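Local structure of probable Thioesterase (Bartonella henselae, 3HM0) at residues G122-M127 with E144-N149; T112-I117 with Y130-E135; A41-A46 with A105-L110. The protein probably hydrolyses thioesters, such as those of coenzyme A, as a member of the thioesterase superfamily with the hot-dog fold. All blocks are in the same frame, centred on the assembly; numbering follows the deposited sequence.

Contact 1. Residues G122-M127 with E144-N149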
loop_
_atom_site.group_PDB
_atom_site.type_symbol
_atom_site.label_atom_id
_atom_site.label_comp_id
_atom_site.label_asym_id
_atom_site.label_seq_id
_atom_site.Cartn_x
_atom_site.Cartn_y
_atom_site.Cartn_z
ATOM N N GLY A 122 26.015 2.594 -17.565
ATOM C CA GLY A 122 26.512 1.207 -17.533
ATOM C C GLY A 122 26.272 0.399 -16.261
ATOM O O GLY A 122 26.308 -0.834 -16.319
ATOM N N ALA A 123 26.058 1.084 -15.122
ATOM C CA ALA A 123 25.591 0.447 -13.874
ATOM C C ALA A 123 24.479 1.238 -13.127
ATOM O O ALA A 123 23.853 0.712 -12.201
ATOM C CB ALA A 123 26.759 0.146 -12.958
ATOM N N ARG A 124 24.266 2.495 -13.531
ATOM C CA ARG A 124 23.206 3.377 -13.002
ATOM C C ARG A 124 22.523 3.981 -14.217
ATOM O O ARG A 124 23.174 4.226 -15.227
ATOM C CB ARG A 124 23.761 4.580 -12.191
ATOM C CG ARG A 124 24.991 4.368 -11.321
ATOM C CD ARG A 124 24.659 3.662 -10.016
ATOM N NE ARG A 124 24.371 4.589 -8.920
ATOM C CZ ARG A 124 24.444 4.272 -7.621
ATOM N NH1 ARG A 124 24.795 3.045 -7.242
ATOM N NH2 ARG A 124 24.163 5.181 -6.689
ATOM N N PHE A 125 21.229 4.267 -14.126
ATOM C CA PHE A 125 20.606 5.161 -15.110
ATOM C C PHE A 125 19.617 6.136 -14.460
ATOM O O PHE A 125 19.174 5.917 -13.339
ATOM C CB PHE A 125 19.997 4.389 -16.290
ATOM C CG PHE A 125 18.818 3.545 -15.922
ATOM C CD1 PHE A 125 18.998 2.255 -15.434
ATOM C CD2 PHE A 125 17.527 4.043 -16.054
ATOM C CE1 PHE A 125 17.905 1.480 -15.083
ATOM C CE2 PHE A 125 16.418 3.264 -15.699
ATOM C CZ PHE A 125 16.601 1.991 -15.218
ATOM N N PHE A 126 19.303 7.213 -15.174
ATOM C CA PHE A 126 18.620 8.364 -14.605
ATOM C C PHE A 126 17.340 8.701 -15.376
ATOM O O PHE A 126 17.361 8.884 -16.603
ATOM C CB PHE A 126 19.562 9.583 -14.563
ATOM C CG PHE A 126 20.766 9.402 -13.666
ATOM C CD1 PHE A 126 21.865 8.649 -14.082
ATOM C CD2 PHE A 126 20.805 9.993 -12.400
ATOM C CE1 PHE A 126 22.989 8.469 -13.232
ATOM C CE2 PHE A 126 21.921 9.837 -11.553
ATOM C CZ PHE A 126 23.011 9.074 -11.961
ATOM N N MET A 127 16.224 8.782 -14.653
ATOM C CA MET A 127 14.944 9.048 -15.285
ATOM C C MET A 127 14.293 10.365 -14.850
ATOM O O MET A 127 14.428 10.805 -13.691
ATOM C CB MET A 127 13.989 7.862 -15.077
ATOM C CG MET A 127 14.044 6.822 -16.180
ATOM S SD MET A 127 13.212 5.289 -15.702
ATOM C CE MET A 127 12.786 4.551 -17.271
ATOM N N GLU A 144 17.068 7.987 -9.748
ATOM C CA GLU A 144 18.264 7.222 -10.063
ATOM C C GLU A 144 18.052 5.723 -9.795
ATOM O O GLU A 144 17.722 5.318 -8.677
ATOM C CB GLU A 144 19.445 7.740 -9.236
ATOM C CG GLU A 144 20.800 7.237 -9.717
ATOM C CD GLU A 144 21.935 7.597 -8.779
ATOM O OE1 GLU A 144 22.069 8.798 -8.408
ATOM O OE2 GLU A 144 22.692 6.661 -8.418
ATOM N N ILE A 145 18.288 4.903 -10.814
ATOM C CA ILE A 145 18.050 3.458 -10.746
ATOM C C ILE A 145 19.325 2.653 -10.938
ATOM O O ILE A 145 20.026 2.839 -11.921
ATOM C CB ILE A 145 17.067 3.025 -11.856
ATOM C CG1 ILE A 145 15.910 4.033 -12.012
ATOM C CG2 ILE A 145 16.588 1.604 -11.635
ATOM C CD1 ILE A 145 14.771 3.884 -11.032
ATOM N N ALA A 146 19.617 1.759 -10.003
ATOM C CA ALA A 146 20.691 0.782 -10.147
ATOM C C ALA A 146 20.136 -0.633 -10.371
ATOM O O ALA A 146 18.923 -0.884 -10.216
ATOM C CB ALA A 146 21.579 0.788 -8.916
ATOM N N LEU A 147 21.038 -1.562 -10.698
ATOM C CA LEU A 147 20.700 -2.954 -10.985
ATOM C C LEU A 147 21.451 -3.855 -10.021
ATOM O O LEU A 147 22.674 -3.796 -9.964
ATOM C CB LEU A 147 21.079 -3.299 -12.438
ATOM C CG LEU A 147 20.679 -4.698 -12.943
ATOM C CD1 LEU A 147 19.170 -4.884 -12.877
ATOM C CD2 LEU A 147 21.205 -4.996 -14.368
ATOM N N ILE A 148 20.749 -4.672 -9.245
ATOM C CA ILE A 148 21.435 -5.506 -8.263
ATOM C C ILE A 148 21.000 -6.956 -8.310
ATOM O O ILE A 148 19.916 -7.269 -8.801
ATOM C CB ILE A 148 21.243 -4.997 -6.816
ATOM C CG1 ILE A 148 19.774 -5.097 -6.387
ATOM C CG2 ILE A 148 21.789 -3.595 -6.651
ATOM C CD1 ILE A 148 19.570 -5.050 -4.875
ATOM N N ASN A 149 21.841 -7.834 -7.772
ATOM C CA ASN A 149 21.510 -9.249 -7.681
ATOM C C ASN A 149 20.882 -9.629 -6.341
ATOM O O ASN A 149 20.771 -8.799 -5.439
ATOM C CB ASN A 149 22.722 -10.113 -8.008
ATOM C CG ASN A 149 23.759 -10.142 -6.895
ATOM O OD1 ASN A 149 23.647 -9.435 -5.883
ATOM N ND2 ASN A 149 24.784 -10.969 -7.080
#
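Phe-125 and Ile-145 make the tight half of this antiparallel contact, where strand 124-133 runs beside strand 136-149 of the same beta hairpin. Their backbones form a hydrogen-bonded pair: Phe-125 N gives to Ile-145 O and Ile-145 N to Phe-125 O, nearly straight and 2.9 Å each. On the buried face of the sheet, CB of Ile-145 sits over the Phe-125 ring in a CH-pi contact, 3.8 Å from the ring centroid. With chi1 at 67°, CG of Phe-125 lies between the backbone N and carbonyl carbon, which turns the ring over its neighbour instead of away from it. Phe-92 meets the same ring nearly at a right angle.

The other face, carrying Arg-124, Phe-126 and Glu-144, is partly exposed and polar. The extended Glu-144 chain runs alongside Phe-126, its CG over the ring face and 3.4 Å from CE2 of Phe-126. Arg-124 NE reaches OE2 of Glu-144 at 2.7 Å but bent to 130°, and the bond from NH2 to that oxygen is weak. Arg-119 adds a cation-pi contact to Phe-126. One carboxylate oxygen thus takes both guanidinium bonds, which suggests that charge attraction, more than straight hydrogen bonding, holds the pair.

Contact 2. Residues T112-I117 with Y130-E135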
loop_
_atom_site.group_PDB
_atom_site.type_symbol
_atom_site.label_atom_id
_atom_site.label_comp_id
_atom_site.label_asym_id
_atom_site.label_seq_id
_atom_site.Cartn_x
_atom_site.Cartn_y
_atom_site.Cartn_z
ATOM N N THR A 112 -1.823 11.115 -16.805
ATOM C CA THR A 112 -0.812 10.871 -17.828
ATOM C C THR A 112 0.546 10.861 -17.131
ATOM O O THR A 112 0.892 11.813 -16.411
ATOM C CB THR A 112 -0.840 11.977 -18.901
ATOM O OG1 THR A 112 -2.170 12.112 -19.406
ATOM C CG2 THR A 112 0.114 11.682 -20.038
ATOM N N ILE A 113 1.283 9.766 -17.314
ATOM C CA ILE A 113 2.587 9.592 -16.711
ATOM C C ILE A 113 3.646 9.638 -17.813
ATOM O O ILE A 113 3.605 8.841 -18.743
ATOM C CB ILE A 113 2.688 8.253 -15.925
ATOM C CG1 ILE A 113 1.533 8.108 -14.926
ATOM C CG2 ILE A 113 4.043 8.139 -15.194
ATOM C CD1 ILE A 113 1.218 6.657 -14.558
ATOM N N LYS A 114 4.587 10.574 -17.703
ATOM C CA LYS A 114 5.628 10.747 -18.715
ATOM C C LYS A 114 7.002 10.330 -18.200
ATOM O O LYS A 114 7.460 10.786 -17.158
ATOM C CB LYS A 114 5.632 12.170 -19.262
ATOM C CG LYS A 114 4.322 12.512 -19.944
ATOM C CD LYS A 114 4.074 13.997 -20.074
ATOM C CE LYS A 114 4.500 14.512 -21.438
ATOM N NZ LYS A 114 3.661 13.924 -22.545
ATOM N N THR A 115 7.649 9.446 -18.951
ATOM C CA THR A 115 8.880 8.830 -18.515
ATOM C C THR A 115 9.860 8.785 -19.678
ATOM O O THR A 115 9.481 8.459 -20.810
ATOM C CB THR A 115 8.611 7.397 -18.006
ATOM O OG1 THR A 115 7.613 7.424 -16.978
ATOM C CG2 THR A 115 9.856 6.770 -17.458
ATOM N N ARG A 116 11.107 9.142 -19.400
ATOM C CA ARG A 116 12.185 8.873 -20.328
ATOM C C ARG A 116 13.479 8.698 -19.548
ATOM O O ARG A 116 13.609 9.217 -18.440
ATOM C CB ARG A 116 12.319 9.990 -21.361
ATOM C CG ARG A 116 12.849 11.298 -20.794
ATOM C CD ARG A 116 13.182 12.260 -21.906
ATOM N NE ARG A 116 13.467 13.624 -21.442
ATOM C CZ ARG A 116 13.846 14.616 -22.250
ATOM N NH1 ARG A 116 13.988 14.403 -23.555
ATOM N NH2 ARG A 116 14.083 15.824 -21.761
ATOM N N ILE A 117 14.418 7.941 -20.110
ATOM C CA ILE A 117 15.759 7.876 -19.574
ATOM C C ILE A 117 16.429 9.179 -19.994
ATOM O O ILE A 117 16.176 9.693 -21.089
ATOM C CB ILE A 117 16.524 6.638 -20.087
ATOM C CG1 ILE A 117 16.059 5.388 -19.338
ATOM C CG2 ILE A 117 18.038 6.789 -19.866
ATOM C CD1 ILE A 117 16.550 4.084 -19.938
ATOM N N TYR A 130 7.078 12.653 -15.077
ATOM C CA TYR A 130 6.075 13.685 -14.850
ATOM C C TYR A 130 4.664 13.090 -14.715
ATOM O O TYR A 130 4.323 12.092 -15.365
ATOM C CB TYR A 130 6.105 14.736 -15.982
ATOM C CG TYR A 130 7.444 15.445 -16.140
ATOM C CD1 TYR A 130 7.767 16.555 -15.364
ATOM C CD2 TYR A 130 8.395 14.986 -17.052
ATOM C CE1 TYR A 130 9.002 17.189 -15.489
ATOM C CE2 TYR A 130 9.635 15.614 -17.188
ATOM C CZ TYR A 130 9.933 16.720 -16.405
ATOM O OH TYR A 130 11.166 17.342 -16.537
ATOM N N ILE A 131 3.840 13.712 -13.874
ATOM C CA ILE A 131 2.450 13.317 -13.763
ATOM C C ILE A 131 1.538 14.502 -14.018
ATOM O O ILE A 131 1.561 15.483 -13.285
ATOM C CB ILE A 131 2.126 12.607 -12.417
ATOM C CG1 ILE A 131 2.873 11.263 -12.341
ATOM C CG2 ILE A 131 0.610 12.385 -12.281
ATOM C CD1 ILE A 131 2.798 10.562 -11.033
ATOM N N LEU A 132 0.736 14.399 -15.076
ATOM C CA LEU A 132 -0.229 15.443 -15.409
ATOM C C LEU A 132 -1.648 14.913 -15.352
ATOM O O LEU A 132 -1.896 13.713 -15.552
ATOM C CB LEU A 132 0.006 15.996 -16.825
ATOM C CG LEU A 132 1.392 16.541 -17.132
ATOM C CD1 LEU A 132 2.292 15.421 -17.574
ATOM C CD2 LEU A 132 1.299 17.638 -18.204
ATOM N N HIS A 133 -2.566 15.832 -15.081
ATOM C CA HIS A 133 -3.950 15.610 -15.357
ATOM C C HIS A 133 -4.366 16.553 -16.492
ATOM O O HIS A 133 -4.508 17.760 -16.282
ATOM C CB HIS A 133 -4.797 15.836 -14.115
ATOM C CG HIS A 133 -6.257 15.715 -14.382
ATOM N ND1 HIS A 133 -7.161 16.687 -14.019
ATOM C CD2 HIS A 133 -6.968 14.755 -15.024
ATOM C CE1 HIS A 133 -8.373 16.324 -14.404
ATOM N NE2 HIS A 133 -8.284 15.154 -15.014
ATOM N N GLY A 134 -4.558 15.990 -17.687
ATOM C CA GLY A 134 -4.717 16.779 -18.902
ATOM C C GLY A 134 -3.437 17.542 -19.195
ATOM O O GLY A 134 -2.385 16.945 -19.444
ATOM N N GLU A 135 -3.537 18.865 -19.131
ATOM C CA GLU A 135 -2.439 19.780 -19.399
ATOM C C GLU A 135 -1.927 20.390 -18.110
ATOM O O GLU A 135 -1.135 21.347 -18.127
ATOM C CB GLU A 135 -2.934 20.933 -20.270
ATOM C CG GLU A 135 -3.118 20.571 -21.726
ATOM C CD GLU A 135 -4.196 21.417 -22.378
ATOM O OE1 GLU A 135 -5.393 21.063 -22.213
ATOM O OE2 GLU A 135 -3.841 22.430 -23.043
HETATM O O HOH W 1 -4.411 13.070 -18.268
#
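Thr-112 and Lys-114 pair with Leu-132 and Tyr-130 through the backbone bonds of a beta hairpin, formed by strands 110-120 and 124-133 whose local axes run at 155° to each other. Four hydrogen bonds define the register. Thr-112 N gives to Leu-132 O at 2.9 Å, and Leu-132 N returns a bond to Thr-112 O. Lys-114 N gives to Tyr-130 O at 2.8 Å, while the return bond from Tyr-130 N to Lys-114 O is more bent, at 151°. Between these two pairs, Ile-113 and Ile-131 form a non-hydrogen-bonded pair, where CA-H...O contacts take over: CA of Ile-113 lies 3.3 Å from Tyr-130 O, and CA of Ile-131 approaches Thr-112 O.

Apolar contacts differ between the two faces. On the face of Lys-114 and Leu-132, aliphatic CD of the lysine meets CD1 of the leucine at 3.4 Å, the two chains crossing at a slant. A chi3 of 96° turns the lysine CE aside at that methylene, and NZ goes on to a salt bridge with Asp-38. On the opposite face Ile-113 and Ile-131 touch lightly, CG1 to CG1 at 4.3 Å.

A water adds a polar link: it lies 2.7 Å from Thr-112 OG1 and accepts from Gly-134 N at 3.0 Å, so the turn that follows His-133 is tied back to the neighbouring strand.

Helix 58-72 covers the isoleucine face, with Phe-62 against both Ile-113 and Ile-131, as expected of the central helix wrapped by a hot-dog sheet. Strand 37-42 flanks Thr-112 on one side, and strand 136-149 borders Tyr-130 on the other.

Contact 3. Residues A41-A46 with A105-L110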
loop_
_atom_site.group_PDB
_atom_site.type_symbol
_atom_site.label_atom_id
_atom_site.label_comp_id
_atom_site.label_asym_id
_atom_site.label_seq_id
_atom_site.Cartn_x
_atom_site.Cartn_y
_atom_site.Cartn_z
ATOM N N ALA A 41 -3.180 6.191 -16.010
ATOM C CA ALA A 41 -3.805 5.447 -14.928
ATOM C C ALA A 41 -4.882 6.303 -14.298
ATOM O O ALA A 41 -4.777 7.531 -14.266
ATOM C CB ALA A 41 -2.775 4.999 -13.880
ATOM N N ARG A 42 -5.922 5.635 -13.829
ATOM C CA ARG A 42 -7.044 6.253 -13.141
ATOM C C ARG A 42 -6.781 6.293 -11.619
ATOM O O ARG A 42 -6.048 5.466 -11.079
ATOM C CB ARG A 42 -8.310 5.430 -13.447
ATOM C CG ARG A 42 -9.625 6.020 -12.927
ATOM C CD ARG A 42 -10.055 7.195 -13.767
ATOM N NE ARG A 42 -10.447 6.780 -15.109
ATOM C CZ ARG A 42 -11.084 7.553 -15.982
ATOM N NH1 ARG A 42 -11.397 8.803 -15.674
ATOM N NH2 ARG A 42 -11.415 7.060 -17.171
ATOM N N VAL A 43 -7.370 7.266 -10.935
ATOM C CA VAL A 43 -7.264 7.336 -9.489
ATOM C C VAL A 43 -8.519 6.729 -8.885
ATOM O O VAL A 43 -9.637 7.137 -9.197
ATOM C CB VAL A 43 -7.141 8.778 -8.987
ATOM C CG1 VAL A 43 -7.338 8.838 -7.474
ATOM C CG2 VAL A 43 -5.799 9.419 -9.435
ATOM N N TYR A 44 -8.305 5.771 -7.996
ATOM C CA TYR A 44 -9.354 5.080 -7.299
ATOM C C TYR A 44 -9.316 5.407 -5.807
ATOM O O TYR A 44 -8.407 6.104 -5.352
ATOM C CB TYR A 44 -9.152 3.584 -7.520
ATOM C CG TYR A 44 -9.236 3.180 -8.965
ATOM C CD1 TYR A 44 -10.478 3.011 -9.590
ATOM C CD2 TYR A 44 -8.082 2.974 -9.720
ATOM C CE1 TYR A 44 -10.567 2.633 -10.934
ATOM C CE2 TYR A 44 -8.159 2.607 -11.072
ATOM C CZ TYR A 44 -9.406 2.430 -11.659
ATOM O OH TYR A 44 -9.497 2.057 -12.971
ATOM N N VAL A 45 -10.287 4.904 -5.037
ATOM C CA VAL A 45 -10.363 5.232 -3.614
ATOM C C VAL A 45 -9.054 4.893 -2.873
ATOM O O VAL A 45 -8.594 5.645 -2.002
ATOM C CB VAL A 45 -11.616 4.618 -2.922
ATOM C CG1 VAL A 45 -11.602 4.893 -1.400
ATOM C CG2 VAL A 45 -12.915 5.171 -3.543
ATOM N N ALA A 46 -8.452 3.764 -3.252
ATOM C CA ALA A 46 -7.211 3.271 -2.679
ATOM C C ALA A 46 -6.099 4.324 -2.738
ATOM O O ALA A 46 -5.225 4.369 -1.876
ATOM C CB ALA A 46 -6.787 2.024 -3.395
ATOM N N ALA A 105 -3.848 15.354 -7.425
ATOM C CA ALA A 105 -4.761 14.577 -8.261
ATOM C C ALA A 105 -6.002 14.236 -7.469
ATOM O O ALA A 105 -5.916 13.957 -6.293
ATOM C CB ALA A 105 -4.101 13.332 -8.783
ATOM N N GLN A 106 -7.156 14.284 -8.124
ATOM C CA GLN A 106 -8.447 14.050 -7.483
ATOM C C GLN A 106 -8.946 12.637 -7.792
ATOM O O GLN A 106 -8.462 11.994 -8.755
ATOM C CB GLN A 106 -9.486 15.056 -7.991
ATOM C CG GLN A 106 -9.030 16.533 -8.061
ATOM C CD GLN A 106 -9.118 17.224 -6.717
ATOM O OE1 GLN A 106 -9.841 16.771 -5.824
ATOM N NE2 GLN A 106 -8.381 18.324 -6.558
ATOM N N ILE A 107 -9.914 12.170 -6.990
ATOM C CA ILE A 107 -10.597 10.895 -7.216
ATOM C C ILE A 107 -11.108 10.827 -8.633
ATOM O O ILE A 107 -11.637 11.798 -9.174
ATOM C CB ILE A 107 -11.798 10.675 -6.251
ATOM C CG1 ILE A 107 -12.373 9.244 -6.387
ATOM C CG2 ILE A 107 -12.899 11.689 -6.511
ATOM C CD1 ILE A 107 -11.450 8.118 -5.908
ATOM N N ASP A 108 -10.925 9.670 -9.243
ATOM C CA ASP A 108 -11.370 9.460 -10.616
ATOM C C ASP A 108 -10.600 10.198 -11.709
ATOM O O ASP A 108 -10.897 9.990 -12.881
ATOM C CB ASP A 108 -12.873 9.736 -10.767
ATOM C CG ASP A 108 -13.540 8.746 -11.689
ATOM O OD1 ASP A 108 -12.932 7.674 -11.918
ATOM O OD2 ASP A 108 -14.667 9.015 -12.179
ATOM N N ASN A 109 -9.640 11.057 -11.354
ATOM C CA ASN A 109 -8.814 11.701 -12.391
ATOM C C ASN A 109 -8.165 10.660 -13.257
ATOM O O ASN A 109 -7.819 9.574 -12.781
ATOM C CB ASN A 109 -7.676 12.532 -11.815
ATOM C CG ASN A 109 -8.101 13.921 -11.382
ATOM O OD1 ASN A 109 -7.261 14.681 -10.882
ATOM N ND2 ASN A 109 -9.401 14.261 -11.540
ATOM N N LEU A 110 -8.004 11.001 -14.530
ATOM C CA LEU A 110 -7.230 10.199 -15.446
ATOM C C LEU A 110 -5.853 10.827 -15.566
ATOM O O LEU A 110 -5.722 11.985 -15.989
ATOM C CB LEU A 110 -7.909 10.120 -16.799
ATOM C CG LEU A 110 -7.242 9.171 -17.795
ATOM C CD1 LEU A 110 -6.889 7.809 -17.179
ATOM C CD2 LEU A 110 -8.177 9.002 -19.002
HETATM O O HOH W 2 -12.224 5.745 -9.374
#
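The guanidinium of Arg-42 has CB of Leu-110 over one face, 3.9 Å above its plane, and the carbonyl oxygen of Asp-108 at its edge. Another flat group, the Tyr-44 ring, carries CG of Arg-42 over one face. These groups lie where strand 37-42, outermost in this chain's hot-dog sheet, meets a type II beta turn, Gln-106 to Asn-109, just before strand 110-120. The edge bond is nearly straight: Arg-42 NH1 gives to Asp-108 O at 3.1 Å and 173°, with the oxygen only 4° out of the guanidinium plane. Bends at chi2 (75°) and chi3 bring the arginine back over the turn, so that NH1 reaches a main-chain oxygen.

Two backbone bonds hold Val-43 against the same turn. Val-43 N gives to Asn-109 O at 3.0 Å, and Asp-108 N gives to Val-43 O along a bent path. The valine side chain points into the turn, with CB 3.5 Å from Gln-106 O. Farther along, CD1 of Ile-107 comes within 4.1 Å of CG2 of Val-45.

The contact also faces other subunits. A salt bridge from Arg-72 of the second subunit to Asp-108 is doubtful, because the position of the carboxylate oxygen is uncertain; Glu-69 of that subunit hydrogen-bonds Tyr-44 OH, and Phe-50 of the third subunit packs on Ile-107. Inside the turn, Asn-109 N bonds Gln-106 O, and Gln-106 N donates to Asn-109 OD1 at 2.8 Å from above the amide plane.

Overall arrangement
All three contacts reach one antiparallel sheet, in which strands 37-42, 110-120, 124-133 and 136-149 are successive neighbours. Contact 3 closes along the chain before the others open; contacts 1 and 2 cross, their segments alternating, and share strand 124-133. Their centres lie about 21 Å apart on opposite sides of the chain's centre, yet they touch where Phe-125 and Met-127 pack on Thr-115 to Ile-117. The centre of contact 3 lies about 15 Å from that of contact 2, which it meets at His-133, and about 30 Å from that of contact 1. Helix 58-72 reaches all three. The sheet therefore links one end of the subunit to the other, and of the three, contact 3 alone touches other chains.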